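Local coordinates for protein nicotinate phosphoribosyltransferase (PDB 1VLP) that catalyses the ATP-dependent formation of nicotinate ribonucleotide from nicotinate and phosphoribosyl pyrophosphate, the first step of NAD synthesis from nicotinic acid, at residues A[206-211]-A[234-239]; A[195-200]-A[228-233]; A[60-65]-A[125-130]; A[70-75]-A[145-150]. One frame throughout, in Å; residues are numbered along the deposited sequence.

Contact 1: residues A[206-211]-A[234-239]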
loop_
_atom_site.group_PDB
_atom_site.type_symbol
_atom_site.label_atom_id
_atom_site.label_comp_id
_atom_site.label_asym_id
_atom_site.label_seq_id
_atom_site.Cartn_x
_atom_site.Cartn_y
_atom_site.Cartn_z
ATOM N N GLY A 206 19.367 -7.905 -2.587
ATOM C CA GLY A 206 19.454 -9.135 -1.751
ATOM C C GLY A 206 18.507 -10.227 -2.141
ATOM O O GLY A 206 18.877 -11.411 -2.265
ATOM N N ILE A 207 17.294 -9.808 -2.427
ATOM C CA ILE A 207 16.225 -10.717 -2.872
ATOM C C ILE A 207 16.670 -11.344 -4.200
ATOM O O ILE A 207 16.640 -12.574 -4.351
ATOM C CB ILE A 207 14.854 -9.998 -2.980
ATOM C CG1 ILE A 207 14.310 -9.626 -1.576
ATOM C CG2 ILE A 207 13.820 -10.886 -3.757
ATOM C CD1 ILE A 207 13.184 -8.620 -1.568
HETATM N N MSE A 208 17.109 -10.525 -5.152
HETATM C CA MSE A 208 17.465 -11.063 -6.462
HETATM C C MSE A 208 18.693 -11.979 -6.327
HETATM O O MSE A 208 18.806 -12.948 -7.042
HETATM C CB MSE A 208 17.759 -9.957 -7.463
HETATM C CG MSE A 208 16.561 -9.051 -7.770
HETATM SE SE MSE A 208 14.868 -9.984 -8.006
HETATM C CE MSE A 208 15.334 -10.995 -9.693
ATOM N N LYS A 209 19.593 -11.675 -5.404
ATOM C CA LYS A 209 20.785 -12.517 -5.180
ATOM C C LYS A 209 20.315 -13.871 -4.686
ATOM O O LYS A 209 20.841 -14.900 -5.075
ATOM C CB LYS A 209 21.752 -11.889 -4.157
ATOM C CG LYS A 209 23.023 -12.716 -3.991
ATOM C CD LYS A 209 24.080 -12.113 -3.059
ATOM C CE LYS A 209 25.291 -13.125 -2.858
ATOM N NZ LYS A 209 26.337 -13.046 -3.884
ATOM N N ALA A 210 19.319 -13.866 -3.806
ATOM C CA ALA A 210 18.654 -15.084 -3.361
ATOM C C ALA A 210 17.981 -15.872 -4.522
ATOM O O ALA A 210 18.141 -17.095 -4.645
ATOM C CB ALA A 210 17.642 -14.749 -2.258
ATOM N N VAL A 211 17.191 -15.181 -5.340
ATOM C CA VAL A 211 16.551 -15.814 -6.476
ATOM C C VAL A 211 17.604 -16.554 -7.342
ATOM O O VAL A 211 17.434 -17.718 -7.716
ATOM C CB VAL A 211 15.788 -14.792 -7.322
ATOM C CG1 VAL A 211 15.290 -15.445 -8.610
ATOM C CG2 VAL A 211 14.587 -14.197 -6.542
ATOM N N TYR A 234 14.590 -4.466 -11.948
ATOM C CA TYR A 234 15.081 -5.820 -11.594
ATOM C C TYR A 234 14.459 -6.932 -12.419
ATOM O O TYR A 234 14.818 -8.131 -12.265
ATOM C CB TYR A 234 14.940 -6.030 -10.076
ATOM C CG TYR A 234 15.976 -5.218 -9.364
ATOM C CD1 TYR A 234 17.287 -5.661 -9.270
ATOM C CD2 TYR A 234 15.649 -4.020 -8.737
ATOM C CE1 TYR A 234 18.272 -4.917 -8.641
ATOM C CE2 TYR A 234 16.644 -3.233 -8.105
ATOM C CZ TYR A 234 17.953 -3.691 -8.058
ATOM O OH TYR A 234 18.930 -2.943 -7.426
ATOM N N GLY A 235 13.605 -6.545 -13.370
ATOM C CA GLY A 235 13.031 -7.472 -14.321
ATOM C C GLY A 235 12.054 -8.463 -13.735
ATOM O O GLY A 235 11.980 -9.604 -14.196
ATOM N N VAL A 236 11.284 -8.012 -12.754
ATOM C CA VAL A 236 10.239 -8.819 -12.104
ATOM C C VAL A 236 8.879 -8.163 -12.266
ATOM O O VAL A 236 8.764 -7.003 -12.707
ATOM C CB VAL A 236 10.609 -9.117 -10.609
ATOM C CG1 VAL A 236 11.974 -9.831 -10.523
ATOM C CG2 VAL A 236 10.642 -7.888 -9.760
ATOM N N LYS A 237 7.815 -8.900 -11.934
ATOM C CA LYS A 237 6.449 -8.380 -12.116
ATOM C C LYS A 237 6.090 -7.287 -11.089
ATOM O O LYS A 237 6.413 -7.414 -9.916
ATOM C CB LYS A 237 5.438 -9.511 -11.901
ATOM C CG LYS A 237 4.046 -9.220 -12.382
ATOM N N PRO A 238 5.360 -6.240 -11.516
ATOM C CA PRO A 238 4.793 -5.332 -10.500
ATOM C C PRO A 238 3.495 -5.938 -9.940
ATOM O O PRO A 238 2.696 -6.493 -10.708
ATOM C CB PRO A 238 4.532 -4.071 -11.294
ATOM C CG PRO A 238 4.221 -4.576 -12.693
ATOM C CD PRO A 238 4.987 -5.853 -12.882
ATOM N N ILE A 239 3.271 -5.814 -8.642
ATOM C CA ILE A 239 2.186 -6.552 -7.950
ATOM C C ILE A 239 1.277 -5.519 -7.261
ATOM O O ILE A 239 1.752 -4.604 -6.563
ATOM C CB ILE A 239 2.769 -7.564 -6.912
ATOM C CG1 ILE A 239 3.758 -8.550 -7.570
ATOM C CG2 ILE A 239 1.653 -8.359 -6.175
ATOM C CD1 ILE A 239 3.177 -9.380 -8.697
#

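Contact 2: residues A[195-200]-A[228-233]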
loop_
_atom_site.group_PDB
_atom_site.type_symbol
_atom_site.label_atom_id
_atom_site.label_comp_id
_atom_site.label_asym_id
_atom_site.label_seq_id
_atom_site.Cartn_x
_atom_site.Cartn_y
_atom_site.Cartn_z
ATOM N N ARG A 195 13.294 3.075 4.710
ATOM C CA ARG A 195 14.192 4.004 5.392
ATOM C C ARG A 195 14.770 5.051 4.415
ATOM O O ARG A 195 14.976 6.256 4.776
ATOM C CB ARG A 195 15.287 3.248 6.124
ATOM C CG ARG A 195 16.169 4.227 6.866
ATOM C CD ARG A 195 16.886 3.572 8.044
ATOM N NE ARG A 195 15.921 3.115 9.028
ATOM C CZ ARG A 195 16.147 2.975 10.329
ATOM N NH1 ARG A 195 17.276 3.357 10.882
ATOM N NH2 ARG A 195 15.193 2.488 11.101
ATOM N N SER A 196 14.937 4.602 3.160
ATOM C CA SER A 196 15.392 5.432 2.073
ATOM C C SER A 196 15.190 4.658 0.758
ATOM O O SER A 196 14.994 3.440 0.761
ATOM C CB SER A 196 16.867 5.775 2.220
ATOM O OG SER A 196 17.679 4.613 2.071
ATOM N N LEU A 197 15.237 5.385 -0.343
ATOM C CA LEU A 197 15.244 4.757 -1.696
ATOM C C LEU A 197 16.401 3.771 -1.817
ATOM O O LEU A 197 16.205 2.643 -2.229
ATOM C CB LEU A 197 15.325 5.844 -2.743
ATOM C CG LEU A 197 15.367 5.368 -4.202
ATOM C CD1 LEU A 197 14.148 4.626 -4.591
ATOM C CD2 LEU A 197 15.527 6.619 -5.056
ATOM N N LYS A 198 17.571 4.170 -1.314
ATOM C CA LYS A 198 18.744 3.327 -1.357
ATOM C C LYS A 198 18.509 2.048 -0.566
ATOM O O LYS A 198 18.967 0.995 -1.001
ATOM C CB LYS A 198 19.948 4.074 -0.827
ATOM C CG LYS A 198 21.168 3.254 -0.699
ATOM C CD LYS A 198 22.359 4.076 -0.279
ATOM C CE LYS A 198 23.511 3.196 0.145
ATOM N NZ LYS A 198 24.828 3.938 0.206
ATOM N N ALA A 199 17.830 2.132 0.585
ATOM C CA ALA A 199 17.557 0.945 1.439
ATOM C C ALA A 199 16.742 -0.053 0.653
ATOM O O ALA A 199 17.012 -1.250 0.649
ATOM C CB ALA A 199 16.808 1.323 2.751
ATOM N N GLN A 200 15.696 0.439 0.023
ATOM C CA GLN A 200 14.862 -0.455 -0.777
ATOM C C GLN A 200 15.642 -1.070 -1.957
ATOM O O GLN A 200 15.520 -2.253 -2.214
ATOM C CB GLN A 200 13.577 0.256 -1.222
ATOM C CG GLN A 200 12.567 -0.657 -1.980
ATOM C CD GLN A 200 11.235 0.025 -2.184
ATOM O OE1 GLN A 200 11.210 1.207 -2.368
ATOM N NE2 GLN A 200 10.126 -0.742 -2.239
ATOM N N ILE A 228 6.633 -0.260 -8.858
ATOM C CA ILE A 228 6.671 -0.456 -10.283
ATOM C C ILE A 228 8.062 -0.137 -10.830
ATOM O O ILE A 228 8.553 -0.846 -11.742
ATOM C CB ILE A 228 5.616 0.411 -10.997
ATOM C CG1 ILE A 228 4.216 0.219 -10.429
ATOM C CG2 ILE A 228 5.585 0.115 -12.467
ATOM C CD1 ILE A 228 3.263 1.261 -10.969
ATOM N N LEU A 229 8.719 0.899 -10.276
ATOM C CA LEU A 229 10.055 1.279 -10.758
ATOM C C LEU A 229 11.080 0.158 -10.514
ATOM O O LEU A 229 11.870 -0.135 -11.408
ATOM C CB LEU A 229 10.547 2.582 -10.097
ATOM C CG LEU A 229 11.740 3.250 -10.773
ATOM C CD1 LEU A 229 11.402 3.587 -12.195
ATOM C CD2 LEU A 229 12.090 4.473 -10.067
ATOM N N PHE A 230 11.043 -0.431 -9.323
ATOM C CA PHE A 230 11.942 -1.556 -8.985
ATOM C C PHE A 230 11.571 -2.808 -9.738
ATOM O O PHE A 230 12.446 -3.584 -10.083
ATOM C CB PHE A 230 12.003 -1.807 -7.495
ATOM C CG PHE A 230 12.855 -0.790 -6.750
ATOM C CD1 PHE A 230 14.182 -0.642 -7.088
ATOM C CD2 PHE A 230 12.347 -0.021 -5.728
ATOM C CE1 PHE A 230 15.010 0.250 -6.422
ATOM C CE2 PHE A 230 13.182 0.942 -5.032
ATOM C CZ PHE A 230 14.508 1.060 -5.403
ATOM N N ALA A 231 10.277 -3.039 -9.987
ATOM C CA ALA A 231 9.871 -4.170 -10.848
ATOM C C ALA A 231 10.566 -4.038 -12.225
ATOM O O ALA A 231 11.162 -4.967 -12.744
ATOM C CB ALA A 231 8.458 -4.138 -11.041
ATOM N N LYS A 232 10.468 -2.843 -12.793
ATOM C CA LYS A 232 11.081 -2.541 -14.099
ATOM C C LYS A 232 12.598 -2.722 -14.046
ATOM O O LYS A 232 13.174 -3.359 -14.936
ATOM C CB LYS A 232 10.707 -1.133 -14.544
ATOM C CG LYS A 232 11.167 -0.755 -15.974
ATOM C CD LYS A 232 10.577 0.629 -16.300
ATOM C CE LYS A 232 10.872 1.027 -17.720
ATOM N NZ LYS A 232 12.332 1.178 -17.912
ATOM N N LYS A 233 13.234 -2.152 -13.029
ATOM C CA LYS A 233 14.665 -2.205 -12.874
ATOM C C LYS A 233 15.227 -3.646 -12.773
ATOM O O LYS A 233 16.221 -3.980 -13.417
ATOM C CB LYS A 233 15.090 -1.440 -11.644
ATOM C CG LYS A 233 16.606 -1.348 -11.448
ATOM C CD LYS A 233 16.997 -0.446 -10.368
ATOM C CE LYS A 233 18.513 -0.512 -10.171
ATOM N NZ LYS A 233 19.023 0.380 -9.084
#

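Contact 3: residues A[60-65]-A[125-130]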
loop_
_atom_site.group_PDB
_atom_site.type_symbol
_atom_site.label_atom_id
_atom_site.label_comp_id
_atom_site.label_asym_id
_atom_site.label_seq_id
_atom_site.Cartn_x
_atom_site.Cartn_y
_atom_site.Cartn_z
ATOM N N GLU A 60 15.776 21.384 9.609
ATOM C CA GLU A 60 16.483 20.856 8.426
ATOM C C GLU A 60 15.605 19.891 7.622
ATOM O O GLU A 60 15.453 20.036 6.399
ATOM C CB GLU A 60 17.740 20.105 8.834
ATOM C CG GLU A 60 18.755 19.971 7.686
ATOM C CD GLU A 60 20.111 19.391 8.133
ATOM O OE1 GLU A 60 20.275 19.005 9.328
ATOM O OE2 GLU A 60 21.016 19.330 7.265
ATOM N N ALA A 61 15.016 18.923 8.328
ATOM C CA ALA A 61 14.117 17.928 7.679
ATOM C C ALA A 61 12.934 18.611 6.989
ATOM O O ALA A 61 12.575 18.271 5.846
ATOM C CB ALA A 61 13.618 16.958 8.706
ATOM N N ILE A 62 12.338 19.581 7.677
ATOM C CA ILE A 62 11.167 20.274 7.154
ATOM C C ILE A 62 11.505 21.026 5.859
ATOM O O ILE A 62 10.767 20.967 4.851
ATOM C CB ILE A 62 10.564 21.179 8.233
ATOM C CG1 ILE A 62 9.959 20.312 9.347
ATOM C CG2 ILE A 62 9.508 22.171 7.623
ATOM C CD1 ILE A 62 9.604 21.060 10.647
ATOM N N ASN A 63 12.637 21.726 5.878
ATOM C CA ASN A 63 13.025 22.500 4.695
ATOM C C ASN A 63 13.304 21.562 3.506
ATOM O O ASN A 63 12.956 21.901 2.378
ATOM C CB ASN A 63 14.225 23.397 4.998
ATOM C CG ASN A 63 13.883 24.522 5.981
ATOM O OD1 ASN A 63 12.745 24.959 6.034
ATOM N ND2 ASN A 63 14.882 24.982 6.756
ATOM N N TRP A 64 13.966 20.429 3.749
ATOM C CA TRP A 64 14.250 19.464 2.704
ATOM C C TRP A 64 12.935 18.893 2.155
ATOM O O TRP A 64 12.754 18.753 0.969
ATOM C CB TRP A 64 15.161 18.357 3.247
ATOM C CG TRP A 64 15.619 17.347 2.274
ATOM C CD1 TRP A 64 16.745 17.409 1.518
ATOM C CD2 TRP A 64 15.024 16.073 2.014
ATOM N NE1 TRP A 64 16.884 16.249 0.776
ATOM C CE2 TRP A 64 15.832 15.420 1.060
ATOM C CE3 TRP A 64 13.892 15.411 2.500
ATOM C CZ2 TRP A 64 15.560 14.151 0.621
ATOM C CZ3 TRP A 64 13.630 14.133 2.054
ATOM C CH2 TRP A 64 14.448 13.523 1.130
ATOM N N LEU A 65 12.015 18.574 3.067
ATOM C CA LEU A 65 10.706 18.082 2.651
ATOM C C LEU A 65 9.980 19.072 1.774
ATOM O O LEU A 65 9.364 18.692 0.781
ATOM C CB LEU A 65 9.849 17.693 3.869
ATOM C CG LEU A 65 10.238 16.313 4.464
ATOM C CD1 LEU A 65 9.525 16.172 5.847
ATOM C CD2 LEU A 65 9.906 15.185 3.574
ATOM N N THR A 125 12.330 23.554 19.489
ATOM C CA THR A 125 13.253 23.125 18.410
ATOM C C THR A 125 12.789 21.812 17.761
ATOM O O THR A 125 13.406 21.315 16.815
ATOM C CB THR A 125 14.776 23.058 18.834
ATOM O OG1 THR A 125 15.031 21.885 19.618
ATOM C CG2 THR A 125 15.246 24.334 19.560
ATOM N N HIS A 126 11.707 21.230 18.292
ATOM C CA HIS A 126 11.175 20.010 17.764
ATOM C C HIS A 126 9.787 20.294 17.239
ATOM O O HIS A 126 9.010 21.054 17.833
ATOM C CB HIS A 126 11.170 18.906 18.820
ATOM C CG HIS A 126 12.522 18.687 19.412
ATOM N ND1 HIS A 126 13.470 17.899 18.792
ATOM C CD2 HIS A 126 13.114 19.209 20.508
ATOM C CE1 HIS A 126 14.579 17.916 19.520
ATOM N NE2 HIS A 126 14.387 18.699 20.561
ATOM N N TYR A 127 9.471 19.643 16.136
ATOM C CA TYR A 127 8.283 19.971 15.343
ATOM C C TYR A 127 7.465 18.763 14.974
ATOM O O TYR A 127 8.027 17.660 14.676
ATOM C CB TYR A 127 8.724 20.642 14.030
ATOM C CG TYR A 127 9.345 21.996 14.230
ATOM C CD1 TYR A 127 10.718 22.138 14.525
ATOM C CD2 TYR A 127 8.569 23.131 14.159
ATOM C CE1 TYR A 127 11.283 23.400 14.734
ATOM C CE2 TYR A 127 9.124 24.383 14.348
ATOM C CZ TYR A 127 10.485 24.508 14.641
ATOM O OH TYR A 127 11.008 25.771 14.866
ATOM N N LYS A 128 6.150 18.979 14.947
ATOM C CA LYS A 128 5.235 18.048 14.321
ATOM C C LYS A 128 4.815 18.575 12.937
ATOM O O LYS A 128 4.695 19.778 12.733
ATOM C CB LYS A 128 3.987 17.733 15.171
ATOM C CG LYS A 128 3.129 18.923 15.597
ATOM C CD LYS A 128 1.863 18.474 16.351
ATOM N N LEU A 129 4.623 17.645 12.014
ATOM C CA LEU A 129 4.158 17.948 10.663
ATOM C C LEU A 129 2.657 17.889 10.557
ATOM O O LEU A 129 2.001 17.051 11.189
ATOM C CB LEU A 129 4.750 16.976 9.616
ATOM C CG LEU A 129 6.224 16.622 9.722
ATOM C CD1 LEU A 129 6.604 15.753 8.563
ATOM C CD2 LEU A 129 7.063 17.870 9.807
ATOM N N LYS A 130 2.102 18.822 9.789
ATOM C CA LYS A 130 0.701 18.806 9.442
ATOM C C LYS A 130 0.619 18.795 7.918
ATOM O O LYS A 130 1.107 19.712 7.271
ATOM C CB LYS A 130 -0.020 20.021 10.030
ATOM C CG LYS A 130 -1.505 19.943 9.841
ATOM C CD LYS A 130 -2.250 21.057 10.596
ATOM C CE LYS A 130 -3.592 21.339 9.952
ATOM N NZ LYS A 130 -4.377 22.375 10.710
#

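Contact 4: residues A[70-75]-A[145-150]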
loop_
_atom_site.group_PDB
_atom_site.type_symbol
_atom_site.label_atom_id
_atom_site.label_comp_id
_atom_site.label_asym_id
_atom_site.label_seq_id
_atom_site.Cartn_x
_atom_site.Cartn_y
_atom_site.Cartn_z
ATOM N N SER A 70 7.933 19.872 -3.621
ATOM C CA SER A 70 7.761 20.711 -4.808
ATOM C C SER A 70 8.208 19.983 -6.083
ATOM O O SER A 70 7.637 20.159 -7.155
ATOM C CB SER A 70 8.480 22.045 -4.648
ATOM O OG SER A 70 9.897 21.920 -4.765
ATOM N N TYR A 71 9.279 19.180 -5.971
ATOM C CA TYR A 71 9.813 18.448 -7.106
ATOM C C TYR A 71 8.824 17.452 -7.699
ATOM O O TYR A 71 8.895 17.087 -8.868
ATOM C CB TYR A 71 11.052 17.672 -6.682
ATOM C CG TYR A 71 12.262 18.483 -6.279
ATOM C CD1 TYR A 71 12.450 19.845 -6.679
ATOM C CD2 TYR A 71 13.263 17.878 -5.553
ATOM C CE1 TYR A 71 13.615 20.551 -6.339
ATOM C CE2 TYR A 71 14.414 18.584 -5.196
ATOM C CZ TYR A 71 14.602 19.893 -5.594
ATOM O OH TYR A 71 15.739 20.559 -5.212
ATOM N N LEU A 72 7.886 17.004 -6.902
ATOM C CA LEU A 72 6.829 16.121 -7.444
ATOM C C LEU A 72 6.089 16.776 -8.590
ATOM O O LEU A 72 5.598 16.107 -9.498
ATOM C CB LEU A 72 5.831 15.749 -6.345
ATOM C CG LEU A 72 6.441 14.991 -5.172
ATOM C CD1 LEU A 72 5.369 14.715 -4.119
ATOM C CD2 LEU A 72 7.161 13.665 -5.575
ATOM N N GLY A 73 5.971 18.097 -8.534
ATOM C CA GLY A 73 5.360 18.830 -9.623
ATOM C C GLY A 73 6.125 18.838 -10.958
ATOM O O GLY A 73 5.589 19.272 -11.979
ATOM N N ASN A 74 7.366 18.383 -10.942
ATOM C CA ASN A 74 8.236 18.308 -12.136
ATOM C C ASN A 74 8.197 16.963 -12.849
ATOM O O ASN A 74 8.665 16.840 -13.969
ATOM C CB ASN A 74 9.686 18.561 -11.721
ATOM C CG ASN A 74 9.927 19.979 -11.171
ATOM O OD1 ASN A 74 9.177 20.918 -11.467
ATOM N ND2 ASN A 74 11.003 20.139 -10.429
ATOM N N LEU A 75 7.579 15.979 -12.232
ATOM C CA LEU A 75 7.561 14.644 -12.782
ATOM C C LEU A 75 6.590 14.536 -13.948
ATOM O O LEU A 75 5.504 15.101 -13.912
ATOM C CB LEU A 75 7.157 13.648 -11.701
ATOM C CG LEU A 75 8.088 13.462 -10.508
ATOM C CD1 LEU A 75 7.451 12.701 -9.451
ATOM C CD2 LEU A 75 9.413 12.794 -10.984
ATOM N N ILE A 145 2.026 7.490 -1.428
ATOM C CA ILE A 145 3.263 6.713 -1.337
ATOM C C ILE A 145 4.501 7.567 -1.376
ATOM O O ILE A 145 5.314 7.468 -0.451
ATOM C CB ILE A 145 3.344 5.653 -2.444
ATOM C CG1 ILE A 145 2.048 4.879 -2.428
ATOM C CG2 ILE A 145 4.559 4.706 -2.278
ATOM C CD1 ILE A 145 1.790 4.169 -1.370
ATOM N N PRO A 146 4.678 8.388 -2.431
ATOM C CA PRO A 146 5.895 9.215 -2.444
ATOM C C PRO A 146 5.989 10.131 -1.230
ATOM O O PRO A 146 7.071 10.360 -0.721
ATOM C CB PRO A 146 5.828 9.970 -3.780
ATOM C CG PRO A 146 4.396 9.827 -4.243
ATOM C CD PRO A 146 3.861 8.578 -3.650
ATOM N N LEU A 147 4.881 10.691 -0.743
ATOM C CA LEU A 147 4.991 11.555 0.438
ATOM C C LEU A 147 5.495 10.766 1.644
ATOM O O LEU A 147 6.364 11.223 2.374
ATOM C CB LEU A 147 3.655 12.204 0.762
ATOM C CG LEU A 147 3.200 13.250 -0.235
ATOM C CD1 LEU A 147 1.942 13.919 0.265
ATOM C CD2 LEU A 147 4.265 14.298 -0.559
ATOM N N LEU A 148 4.878 9.610 1.928
ATOM C CA LEU A 148 5.367 8.727 2.999
ATOM C C LEU A 148 6.826 8.351 2.850
ATOM O O LEU A 148 7.583 8.450 3.832
ATOM C CB LEU A 148 4.495 7.506 3.117
ATOM C CG LEU A 148 3.096 7.753 3.668
ATOM C CD1 LEU A 148 2.277 6.452 3.480
ATOM C CD2 LEU A 148 3.156 8.238 5.118
ATOM N N SER A 149 7.201 7.944 1.630
ATOM C CA SER A 149 8.612 7.555 1.298
ATOM C C SER A 149 9.556 8.717 1.562
ATOM O O SER A 149 10.640 8.554 2.158
ATOM C CB SER A 149 8.762 7.094 -0.153
ATOM O OG SER A 149 7.970 5.928 -0.422
ATOM N N LEU A 150 9.111 9.928 1.216
ATOM C CA LEU A 150 9.927 11.105 1.476
ATOM C C LEU A 150 10.072 11.482 2.960
ATOM O O LEU A 150 11.180 11.865 3.422
ATOM C CB LEU A 150 9.398 12.308 0.701
ATOM C CG LEU A 150 9.792 12.350 -0.798
ATOM C CD1 LEU A 150 8.917 13.427 -1.510
ATOM C CD2 LEU A 150 11.288 12.535 -1.043
#

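Contact 1: residues A[206-211]-A[234-239]
Met208, present as selenomethionine, fills the gap between the ring of Tyr234 and the side chain of Val236, and it carries the contact from its side alone. Its CG stands anti to the carbonyl carbon (chi1 -63°), and two further bends, at chi2 and chi3, fold the chain so that selenium and methyl reach Val236. Packing is tight at both ends of this folded chain. At the far end CE lies 3.7 Å from Val236 CG1 and SE 3.8 Å from that same methyl, the two side chains meeting tip to tip. CE also comes within 3.9 Å of Tyr234 O, a plain van der Waals approach. Nearer the backbone, Met208 CG comes within 3.8 Å of Tyr234 CD1, the chain passing the ring at a slant, without a stack. No hydrogen bond spans the segments. Tyr234 turns its polar end elsewhere, its OH bonding to Asp201 OD1 in helix 197-213. The loose side is the one open to solvent at exposed Gly235, whose positive phi (69°) takes the chain out of the helix and lets Val236 turn back toward Met208. Around this patch, Leu222 of strand 222-225 touches both Met208 and Val236, while Met204 and Gln205 also touch Tyr234; helix 197-213 is thereby packed against strand 222-225 of the parallel sheet, helix 168-181 meets it at Lys209 and Ala210, and Val211 touches both Phe180 of that helix and Leu222.

Contact 2: residues A[195-200]-A[228-233]
Gln200 and Leu197 together receive the ring of Phe230, where the first turn of helix 197-213 faces helix 228-234 in the parallel-stranded, TIM-barrel-related domain. Helix 197-213 is the main helix of a beta-alpha-beta crossover from strand 186-188 to its neighbour 222-225, and helix 228-234 follows directly. Gln200 runs out extended, with CG anti to the backbone N (chi1 -175°), and crosses the CD2-CE2 side of the phenyl ring at a slant. CB begins the contact 3.9 Å from Phe230 CE2. CG is closer to that carbon, at 3.5 Å; CD lies 3.6 Å from Phe230 CE2. OE1 ends the run at the ring edge, near the ring plane and 3.3 Å from Phe230 CE2, while NE2 only skirts CD2. Amide and ring planes are 57° apart, so the amide is not stacked. Outside partners fix its rotation: Arg194 NH1 bonds to OE1, and NE2 bonds to Thr191 OG1 and Glu188 OE2, which satisfies this buried amide about 7 Å, side chain to side chain, from Phe189, a probable nicotinate-binding residue. An alanine here removes CG and the whole amide, so the CD2-CE2 side of Phe230 would probably lose its cover, and Arg194, Thr191 and Glu188 one partner each. Leu197 CD1 supplies the apolar part, 3.7 Å from Phe230 CZ. The helix start is secured by Ser196 at the N-cap, whose OG accepts from Ala199 N at 2.9 Å.

Contact 3: residues A[60-65]-A[125-130]
Ile62 CG1 stands anti to the carbonyl carbon (chi1 -68°), and a nearly straight chi2 of 167° carries CD1 on toward Tyr127, whose own CG is likewise anti to its carbonyl carbon. These settings bring a helix onto a face of the antiparallel sheet in the N-terminal part of the enzyme: helix 60-65 lies over strand 126-130, their axes 10.1 Å apart at closest approach and 32° from parallel. Ile62 reaches in at about a right angle to Tyr127 and touches the root of that side chain, not the far part of its ring: CD1 is 3.5 Å from Tyr127 CB and 3.7 Å from Tyr127 CG. Two residues along the strand, Leu129 points the same way and slides past Ile62 in the opposite direction, its CD2 lying 3.8 Å from Ile62 CG1. Lys128, between them, points away from the helix and is exposed. The interface is wholly apolar. Neighbours enlarge it: Ile62 also touches Ser117, and Leu65 touches Phe115, both on the adjacent strand 113-120, while Phe57 in the loop before the helix packs against Leu129. Trp64 and Leu65 also touch Ala154 of helix 144-159. At the inner end of the contact Leu65 crosses Leu129 at about a right angle, and one methyl of each does the touching, CD1 to CD1 at 4.0 Å.

Contact 4: residues A[70-75]-A[145-150]
Pro146 gives the only ring that meets Leu72 here, and it is puckered (C-gamma endo) instead of flat; no aromatic face or amide plane takes part. Leu72 CD2 comes to this ring at its CB corner, 4.3 Å away. In this apolar packing the chain running on from helix 59-71 is set against the first turns of helix 144-159. Everything on one side rests on Leu72, whose CG is anti to the carbonyl carbon (chi1 -61°), which turns CD1 to Leu147 and CD2 to Pro146 and Leu150 of helix 144-159. CD2 thus serves two residues one turn apart, the second through Leu150 CD1 at 4.4 Å. All four side chains are buried, and no polar atom links the segments. Phe69 closes round the site, touching both Leu147 and Leu150, while Ile390 of strand 388-395 packs on Leu147, joining the contact to the antiparallel sheet. Pro146 lies about 8 Å, side chain to side chain, from Tyr27, a probable nicotinate-binding residue. The other branch of the fork makes the closest approach: Leu72 CD1 meets Leu147 CD2 at 3.8 Å as the two leucines pass at a slant.

How the contacts relate
Contacts 2 and 4 are buried, contact 3 is partly so, and contact 1 is a surface patch. The first two contacts share helix 197-213 and touch: Val236 N lies 3.0 Å from Ala231 O, a probable hydrogen bond at the end of helix 228-234. Contacts 3 and 4 share helix 59-71 and meet where Leu65 CD2 packs on Leu150 O. The pairs belong to the parallel-sheet and N-terminal regions respectively, yet contacts 2 and 4 approach to about 6 Å between nearest atoms. Contacts 3 and 4 are purely aliphatic or nearly so, contact 1 sets a methionine side chain (selenomethionine here) against an aromatic ring and a valine, and contact 2, close to Phe189, brings in a buried amide held by charged and hydroxyl groups.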